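Local coordinates for protein phosphoserine phosphatase RsbX (Bacillus subtilis, PDB 3W42) that dephosphorylates phosphoserine on the stressosome protein RsbS and thereby keeps sigma-B activity low, as a manganese-binding phosphatase of the PPM (PP2C) type, at residues Phe102-Phe112 with Phe122-Leu131; Ile24-Lys32 with Lys188-Gly196. One frame throughout, in Å; residues are numbered along the deposited sequence.

Contact 1. Residues Phe102-Phe112 with Phe122-Leu131; sequences FTYCSVGNVRF and FYPLPISGYL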
# COMPACT_ATOMS: atom_id res chain seq x y z
N PHE A 102 3.64 0.83 -14.02
CA PHE A 102 3.88 0.72 -12.61
C PHE A 102 4.95 -0.27 -12.30
O PHE A 102 5.18 -1.22 -13.06
CB PHE A 102 2.56 0.43 -11.84
CG PHE A 102 2.01 -0.95 -11.99
CD1 PHE A 102 2.38 -1.97 -11.16
CD2 PHE A 102 1.09 -1.21 -13.00
CE1 PHE A 102 1.86 -3.18 -11.25
CE2 PHE A 102 0.51 -2.49 -13.12
CZ PHE A 102 0.89 -3.43 -12.18
N THR A 103 5.58 -0.09 -11.14
CA THR A 103 6.56 -1.01 -10.64
C THR A 103 6.17 -1.28 -9.14
O THR A 103 5.74 -0.37 -8.42
CB THR A 103 7.94 -0.50 -10.73
OG1 THR A 103 8.06 0.82 -10.21
CG2 THR A 103 8.49 -0.55 -12.17
N TYR A 104 6.34 -2.50 -8.70
CA TYR A 104 5.85 -2.94 -7.41
C TYR A 104 6.76 -3.94 -6.80
O TYR A 104 7.20 -4.90 -7.46
CB TYR A 104 4.43 -3.59 -7.59
CG TYR A 104 3.81 -4.10 -6.33
CD1 TYR A 104 3.33 -3.18 -5.38
CD2 TYR A 104 3.76 -5.45 -6.04
CE1 TYR A 104 2.75 -3.66 -4.20
CE2 TYR A 104 3.20 -5.91 -4.84
CZ TYR A 104 2.69 -4.99 -3.94
OH TYR A 104 2.13 -5.39 -2.75
N CYS A 105 7.05 -3.79 -5.50
CA CYS A 105 7.85 -4.74 -4.76
C CYS A 105 7.30 -4.81 -3.36
O CYS A 105 6.98 -3.79 -2.75
CB CYS A 105 9.30 -4.38 -4.78
SG CYS A 105 10.44 -5.59 -4.10
N SER A 106 7.24 -6.02 -2.80
CA SER A 106 6.61 -6.29 -1.51
C SER A 106 7.27 -7.45 -0.82
O SER A 106 7.73 -8.40 -1.48
CB SER A 106 5.14 -6.59 -1.81
OG SER A 106 4.42 -6.93 -0.66
N VAL A 107 7.25 -7.42 0.52
CA VAL A 107 7.53 -8.61 1.33
C VAL A 107 6.48 -8.63 2.45
O VAL A 107 6.34 -7.65 3.17
CB VAL A 107 8.93 -8.61 1.93
CG1 VAL A 107 9.14 -9.81 2.84
CG2 VAL A 107 10.00 -8.59 0.79
N GLY A 108 5.79 -9.76 2.58
CA GLY A 108 4.83 -9.91 3.64
C GLY A 108 3.41 -9.85 3.18
O GLY A 108 3.08 -10.21 2.05
N ASN A 109 2.51 -9.48 4.10
CA ASN A 109 1.09 -9.67 3.95
C ASN A 109 0.33 -8.39 3.68
O ASN A 109 -0.92 -8.40 3.77
CB ASN A 109 0.52 -10.43 5.16
CG ASN A 109 0.49 -9.56 6.40
OD1 ASN A 109 1.12 -8.49 6.44
ND2 ASN A 109 -0.25 -10.04 7.39
N VAL A 110 0.99 -7.34 3.25
CA VAL A 110 0.31 -6.18 2.74
C VAL A 110 -0.01 -6.43 1.29
O VAL A 110 0.88 -6.80 0.49
CB VAL A 110 1.22 -4.88 2.91
CG1 VAL A 110 0.51 -3.66 2.36
CG2 VAL A 110 1.59 -4.68 4.36
N ARG A 111 -1.27 -6.37 0.92
CA ARG A 111 -1.76 -6.83 -0.37
C ARG A 111 -1.97 -5.69 -1.35
O ARG A 111 -2.30 -4.58 -0.95
CB ARG A 111 -3.05 -7.58 -0.20
CG ARG A 111 -3.02 -8.80 0.80
CD ARG A 111 -1.94 -9.75 0.51
NE ARG A 111 -2.08 -10.42 -0.76
CZ ARG A 111 -2.82 -11.51 -1.00
NH1 ARG A 111 -3.40 -12.15 0.05
NH2 ARG A 111 -2.91 -12.00 -2.23
N PHE A 112 -1.80 -5.98 -2.62
CA PHE A 112 -2.00 -5.05 -3.70
C PHE A 112 -2.83 -5.73 -4.77
O PHE A 112 -2.54 -6.87 -5.19
CB PHE A 112 -0.63 -4.64 -4.32
CG PHE A 112 -0.68 -3.81 -5.56
CD1 PHE A 112 -1.47 -2.68 -5.70
CD2 PHE A 112 0.20 -4.09 -6.62
CE1 PHE A 112 -1.40 -1.90 -6.84
CE2 PHE A 112 0.28 -3.32 -7.75
CZ PHE A 112 -0.53 -2.21 -7.88
N PHE A 122 -4.22 -7.63 -11.63
CA PHE A 122 -2.93 -7.95 -11.06
C PHE A 122 -3.16 -8.13 -9.58
O PHE A 122 -3.59 -7.19 -8.91
CB PHE A 122 -1.94 -6.85 -11.34
CG PHE A 122 -0.57 -7.15 -10.73
CD1 PHE A 122 0.11 -8.30 -11.04
CD2 PHE A 122 -0.05 -6.32 -9.73
CE1 PHE A 122 1.34 -8.63 -10.43
CE2 PHE A 122 1.23 -6.59 -9.19
CZ PHE A 122 1.93 -7.73 -9.55
N TYR A 123 -2.89 -9.31 -9.06
CA TYR A 123 -3.26 -9.66 -7.69
C TYR A 123 -2.23 -10.68 -7.21
O TYR A 123 -2.52 -11.89 -7.04
CB TYR A 123 -4.68 -10.22 -7.60
CG TYR A 123 -5.26 -10.28 -6.18
CD1 TYR A 123 -4.57 -10.10 -4.99
CD2 TYR A 123 -6.61 -10.48 -6.11
CE1 TYR A 123 -5.30 -10.18 -3.73
CE2 TYR A 123 -7.33 -10.58 -4.91
CZ TYR A 123 -6.63 -10.43 -3.72
OH TYR A 123 -7.22 -10.45 -2.45
N PRO A 124 -1.01 -10.23 -6.96
CA PRO A 124 0.01 -11.14 -6.54
C PRO A 124 -0.29 -11.83 -5.21
O PRO A 124 -0.84 -11.21 -4.32
CB PRO A 124 1.28 -10.27 -6.47
CG PRO A 124 0.76 -8.92 -6.26
CD PRO A 124 -0.50 -8.85 -7.06
N LEU A 125 0.19 -13.04 -5.06
CA LEU A 125 0.15 -13.70 -3.77
C LEU A 125 1.10 -13.01 -2.84
O LEU A 125 2.12 -12.42 -3.22
CB LEU A 125 0.60 -15.14 -3.91
CG LEU A 125 -0.36 -16.00 -4.68
CD1 LEU A 125 0.23 -17.41 -4.62
CD2 LEU A 125 -1.82 -15.86 -4.08
N PRO A 126 0.81 -13.08 -1.52
CA PRO A 126 1.72 -12.49 -0.52
C PRO A 126 3.04 -13.23 -0.50
O PRO A 126 3.05 -14.46 -0.66
CB PRO A 126 0.94 -12.60 0.78
CG PRO A 126 0.10 -13.84 0.61
CD PRO A 126 -0.22 -13.89 -0.85
N ILE A 127 4.14 -12.55 -0.33
CA ILE A 127 5.47 -13.10 -0.16
C ILE A 127 5.64 -13.44 1.34
O ILE A 127 5.44 -12.57 2.18
CB ILE A 127 6.52 -12.07 -0.68
CG1 ILE A 127 6.34 -11.79 -2.20
CG2 ILE A 127 7.89 -12.48 -0.28
CD1 ILE A 127 6.81 -12.92 -3.10
N SER A 128 6.05 -14.64 1.67
CA SER A 128 6.21 -15.03 3.06
C SER A 128 7.27 -14.25 3.73
O SER A 128 8.21 -13.74 3.15
CB SER A 128 6.49 -16.55 3.15
OG SER A 128 7.69 -16.88 2.44
N GLY A 129 7.11 -14.19 5.05
CA GLY A 129 8.07 -13.54 5.91
C GLY A 129 7.78 -12.03 6.06
O GLY A 129 6.68 -11.58 6.01
N TYR A 130 8.85 -11.31 6.33
CA TYR A 130 8.76 -9.89 6.60
C TYR A 130 10.11 -9.26 6.39
O TYR A 130 11.13 -9.98 6.27
CB TYR A 130 8.22 -9.60 8.06
CG TYR A 130 9.08 -10.08 9.17
CD1 TYR A 130 8.98 -11.40 9.61
CD2 TYR A 130 9.94 -9.21 9.82
CE1 TYR A 130 9.80 -11.81 10.69
CE2 TYR A 130 10.72 -9.64 10.86
CZ TYR A 130 10.67 -10.93 11.29
OH TYR A 130 11.46 -11.38 12.33
N LEU A 131 10.19 -7.96 6.37
CA LEU A 131 11.45 -7.26 6.32
C LEU A 131 12.02 -7.26 7.72
O LEU A 131 11.53 -6.60 8.63
CB LEU A 131 11.28 -5.83 5.83
CG LEU A 131 10.71 -5.67 4.43
CD1 LEU A 131 10.50 -4.23 4.07
CD2 LEU A 131 11.56 -6.34 3.34
O HOH W 1 4.27 -9.61 -0.44
O HOH W 2 -0.84 -8.85 -2.86
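At one end of the beta sandwich of the PPM-type phosphatase fold, the chain passes from strand 101-107 of one sheet to strand 111-115 of the other, and the loop 122-131 packs against this crossing, with Phe122 among Phe102 and Phe112 and Pro126 against the guanidinium face of Arg111. The Phe122 ring presents its CD2-CE2 edge to Phe112, CD2 lying 3.6 Å from Phe112 CE2 with the planes 73° apart; Phe102 meets the same side obliquely through CZ, 3.9 Å from Phe122 CD2. With CG anti to the backbone N, Phe122 reaches inward between the sheets, where His141 stacks on it and Pro124 CD covers one face. Arg111 folds back through two bends in the middle of its chain, which lays its guanidinium against the Pro126 ring: Pro126 CD sits 3.5 Å from Arg111 CZ, over the centre of one guanidinium face. From there Arg111 NH2 donates to Pro124 O (3.0 Å, 156° at the hydrogen), approaching tilted from the carbonyl plane. Water 2 ties the same carbonyl to Arg111 NE and Phe112 N, fixing the guanidinium by a second route. Nearer the turn, water 1 takes the N-H of Ile127, donates to Gly108 O and, in one of two conformers of buried Ser106, bonds with its OG, which also has Ser91 and Ala90 as partners. Gly108 N gives Ile127 O only a weak, bent bond. Beside this bond the two methyls of Val107 meet different partners, CG1 the Tyr130 backbone and CG2 Leu131 CD2, 3.7 Å away. Asn109 at the turn bonds to the manganese ligand Asp156. An aromatic cluster and a water-bridged loop thus pack where the chain crosses between the two sheets, near the metal site of the alpha-beta-beta-alpha sandwich.

Contact 2. Residues Ile24-Lys32 with Lys188-Gly196; sequences ICGDSFFMK and KDDLTYILG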
# COMPACT_ATOMS: atom_id res chain seq x y z
N ILE A 24 -1.68 3.96 19.72
CA ILE A 24 -0.55 4.02 18.78
C ILE A 24 -0.81 3.02 17.64
O ILE A 24 -0.87 1.84 17.85
CB ILE A 24 0.78 3.74 19.40
CG1 ILE A 24 0.99 4.82 20.49
CG2 ILE A 24 1.91 3.76 18.38
CD1 ILE A 24 0.76 6.39 19.89
N CYS A 25 -0.87 3.53 16.40
CA CYS A 25 -1.06 2.67 15.21
C CYS A 25 0.25 2.00 14.88
O CYS A 25 1.33 2.63 14.88
CB CYS A 25 -1.54 3.54 14.09
SG CYS A 25 -2.15 2.60 12.67
N GLY A 26 0.21 0.72 14.57
CA GLY A 26 1.38 0.00 14.07
C GLY A 26 1.54 0.01 12.57
O GLY A 26 2.60 -0.42 12.11
N ASP A 27 0.54 0.48 11.84
CA ASP A 27 0.60 0.60 10.41
C ASP A 27 1.15 1.98 10.05
O ASP A 27 0.90 2.97 10.75
CB ASP A 27 -0.77 0.51 9.74
CG ASP A 27 -1.49 -0.86 9.73
OD1 ASP A 27 -0.91 -1.85 10.19
OD2 ASP A 27 -2.65 -0.85 9.24
N SER A 28 1.79 2.11 8.91
CA SER A 28 2.15 3.41 8.37
C SER A 28 1.88 3.41 6.86
O SER A 28 1.71 2.37 6.20
CB SER A 28 3.59 3.85 8.76
OG SER A 28 3.92 3.94 10.13
N PHE A 29 1.85 4.63 6.30
CA PHE A 29 1.73 4.82 4.85
C PHE A 29 2.50 6.03 4.46
O PHE A 29 2.77 6.92 5.24
CB PHE A 29 0.28 4.93 4.43
CG PHE A 29 -0.40 6.19 5.04
CD1 PHE A 29 -0.31 7.41 4.43
CD2 PHE A 29 -1.07 6.10 6.26
CE1 PHE A 29 -0.88 8.52 4.99
CE2 PHE A 29 -1.64 7.21 6.80
CZ PHE A 29 -1.48 8.40 6.20
N PHE A 30 2.82 6.08 3.17
CA PHE A 30 3.34 7.30 2.54
C PHE A 30 2.73 7.40 1.14
O PHE A 30 2.63 6.36 0.43
CB PHE A 30 4.87 7.32 2.46
CG PHE A 30 5.34 8.62 1.88
CD1 PHE A 30 5.27 9.76 2.62
CD2 PHE A 30 5.77 8.72 0.56
CE1 PHE A 30 5.64 11.00 2.03
CE2 PHE A 30 6.12 9.90 0.01
CZ PHE A 30 6.06 11.04 0.71
N MET A 31 2.40 8.56 0.68
CA MET A 31 1.70 8.81 -0.65
C MET A 31 2.31 10.13 -1.16
O MET A 31 2.10 11.12 -0.45
CB MET A 31 0.16 9.02 -0.64
CG MET A 31 -0.46 9.57 -1.94
SD MET A 31 -0.22 8.53 -3.41
CE MET A 31 -1.19 7.42 -2.74
N LYS A 32 2.84 10.22 -2.36
CA LYS A 32 3.06 11.51 -3.00
C LYS A 32 2.93 11.35 -4.49
O LYS A 32 3.51 10.49 -5.08
CB LYS A 32 4.45 12.05 -2.69
CG LYS A 32 4.77 13.40 -3.24
CD LYS A 32 6.32 13.60 -3.21
CE LYS A 32 6.81 13.82 -1.70
NZ LYS A 32 8.27 14.17 -1.21
N LYS A 188 -10.79 -4.83 14.64
CA LYS A 188 -10.05 -5.88 15.28
C LYS A 188 -8.50 -5.70 15.17
O LYS A 188 -7.74 -6.17 16.02
CB LYS A 188 -10.48 -7.20 14.68
CG LYS A 188 -9.79 -8.33 15.12
CD LYS A 188 -10.77 -9.51 15.14
CE LYS A 188 -12.29 -9.07 15.27
NZ LYS A 188 -12.63 -7.95 16.24
N ASP A 189 -8.02 -5.03 14.14
CA ASP A 189 -6.64 -4.70 13.99
C ASP A 189 -6.59 -3.27 13.45
O ASP A 189 -7.60 -2.76 12.96
CB ASP A 189 -5.96 -5.66 12.96
CG ASP A 189 -4.44 -5.53 12.85
OD1 ASP A 189 -3.82 -4.93 13.77
OD2 ASP A 189 -3.87 -6.08 11.87
N ASP A 190 -5.41 -2.63 13.48
CA ASP A 190 -5.16 -1.47 12.66
C ASP A 190 -5.51 -1.79 11.21
O ASP A 190 -5.21 -2.90 10.72
CB ASP A 190 -3.69 -1.10 12.74
CG ASP A 190 -3.21 -0.76 14.17
OD1 ASP A 190 -3.98 -0.17 14.93
OD2 ASP A 190 -2.02 -1.02 14.43
N LEU A 191 -6.13 -0.84 10.55
CA LEU A 191 -6.60 -1.05 9.16
C LEU A 191 -6.18 0.14 8.37
O LEU A 191 -6.59 1.28 8.67
CB LEU A 191 -8.12 -1.21 9.19
CG LEU A 191 -8.82 -1.69 7.94
CD1 LEU A 191 -10.25 -2.13 8.27
CD2 LEU A 191 -8.84 -0.69 6.85
N THR A 192 -5.38 -0.09 7.30
CA THR A 192 -4.87 0.94 6.39
C THR A 192 -5.10 0.51 5.00
O THR A 192 -4.78 -0.64 4.64
CB THR A 192 -3.37 1.20 6.64
OG1 THR A 192 -3.15 1.51 8.00
CG2 THR A 192 -2.88 2.33 5.81
N TYR A 193 -5.60 1.41 4.16
CA TYR A 193 -5.61 1.13 2.72
C TYR A 193 -5.40 2.40 1.95
O TYR A 193 -5.73 3.50 2.39
CB TYR A 193 -6.89 0.37 2.26
CG TYR A 193 -8.21 1.04 2.49
CD1 TYR A 193 -8.70 2.02 1.67
CD2 TYR A 193 -9.02 0.63 3.54
CE1 TYR A 193 -9.97 2.57 1.89
CE2 TYR A 193 -10.28 1.15 3.73
CZ TYR A 193 -10.75 2.12 2.93
OH TYR A 193 -12.01 2.63 3.17
N ILE A 194 -4.84 2.23 0.74
CA ILE A 194 -4.70 3.27 -0.25
C ILE A 194 -5.45 2.82 -1.47
O ILE A 194 -5.20 1.73 -1.98
CB ILE A 194 -3.24 3.56 -0.60
CG1 ILE A 194 -2.41 3.98 0.60
CG2 ILE A 194 -3.16 4.57 -1.75
CD1 ILE A 194 -0.93 4.28 0.31
N LEU A 195 -6.37 3.64 -1.96
CA LEU A 195 -7.10 3.44 -3.18
C LEU A 195 -6.58 4.39 -4.25
O LEU A 195 -6.34 5.58 -3.96
CB LEU A 195 -8.55 3.76 -2.99
CG LEU A 195 -9.31 2.76 -2.11
CD1 LEU A 195 -10.66 3.22 -1.70
CD2 LEU A 195 -9.53 1.38 -3.05
N GLY A 196 -6.55 3.95 -5.50
CA GLY A 196 -6.27 4.82 -6.61
C GLY A 196 -7.16 4.48 -7.80
O GLY A 196 -7.50 3.35 -8.06
O HOH W 3 -2.69 -3.96 10.24
O HOH W 4 -0.37 -2.45 12.83
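Asp27 and Thr192 face each other between the two sheets of the sandwich, where strand 27-32 of one sheet runs at 17° to strand 191-196 of the other, 7.6 Å away between axes. The tight part is polar. Thr192 OG1 donates to Asp27 OD2 over 2.7 Å, using the anti lone pair of that oxygen, and Thr155 binds the same oxygen. OG1 lies anti to its own carbonyl carbon, a rotation that turns the hydroxyl to Asp27; Gln16 also bonds to this hydroxyl. The Asp27 side chain lies alongside those of Thr192 and Asp190, reaching from the facing strand, and the two carboxylates stand at 76°. Asp190 OD2 receives Gly26 N at 2.8 Å in a fairly straight bond (161°), met from above the carboxylate plane, while OD1 takes the backbone N of Lys19. Cys25 SG rests against the carboxylate, 3.8 Å from Asp190 CG.

Farther along, the strands touch more sparsely through apolar groups: in one of its two conformers Met31, bent along its chain, brings CE to 3.6 Å from Ile194 CG2, and Phe29 reaches only 4.2 Å, CD2 to Thr192 CG2. Strand 37-45 meets both Met31 and Ile194. The watery side is at the metal end, where water 3 donates to Asp27 OD1 and Asp190 O, and water 4 lies between Asp27 OD1 and Asp190 OD2, probably softening the repulsion of these like charges. Asp189 OD2 binds manganese with Asp44 and Asp156, and the ion is about 4 Å from the Asp27 side chain. Such a crowd of carboxylates is consistent with a negative pocket suited to a divalent cation, with Asp27 probably in the second shell and fixed by the hydroxyls of Thr192 and Thr155.

How the contacts relate
Both contacts join the two sheets of the sandwich, and contact 1 is nested in sequence within the loop closed by contact 2; their centres are 15 Å apart and their nearest atoms about 7 Å. Contact 2 is the buried one, joining two strands from different sheets face to face. Contact 1 is only partly buried, with its aromatic side in the core and its loop, from Leu125 to Gly129, at the surface. The chemistry differs accordingly: rings, prolines and a guanidinium in contact 1, carboxylates and a threonine hydroxyl at one end of contact 2, apolar side chains at the other. Both approach the manganese, contact 2 with the ligand Asp189, contact 1 through Asn109 and Asp156.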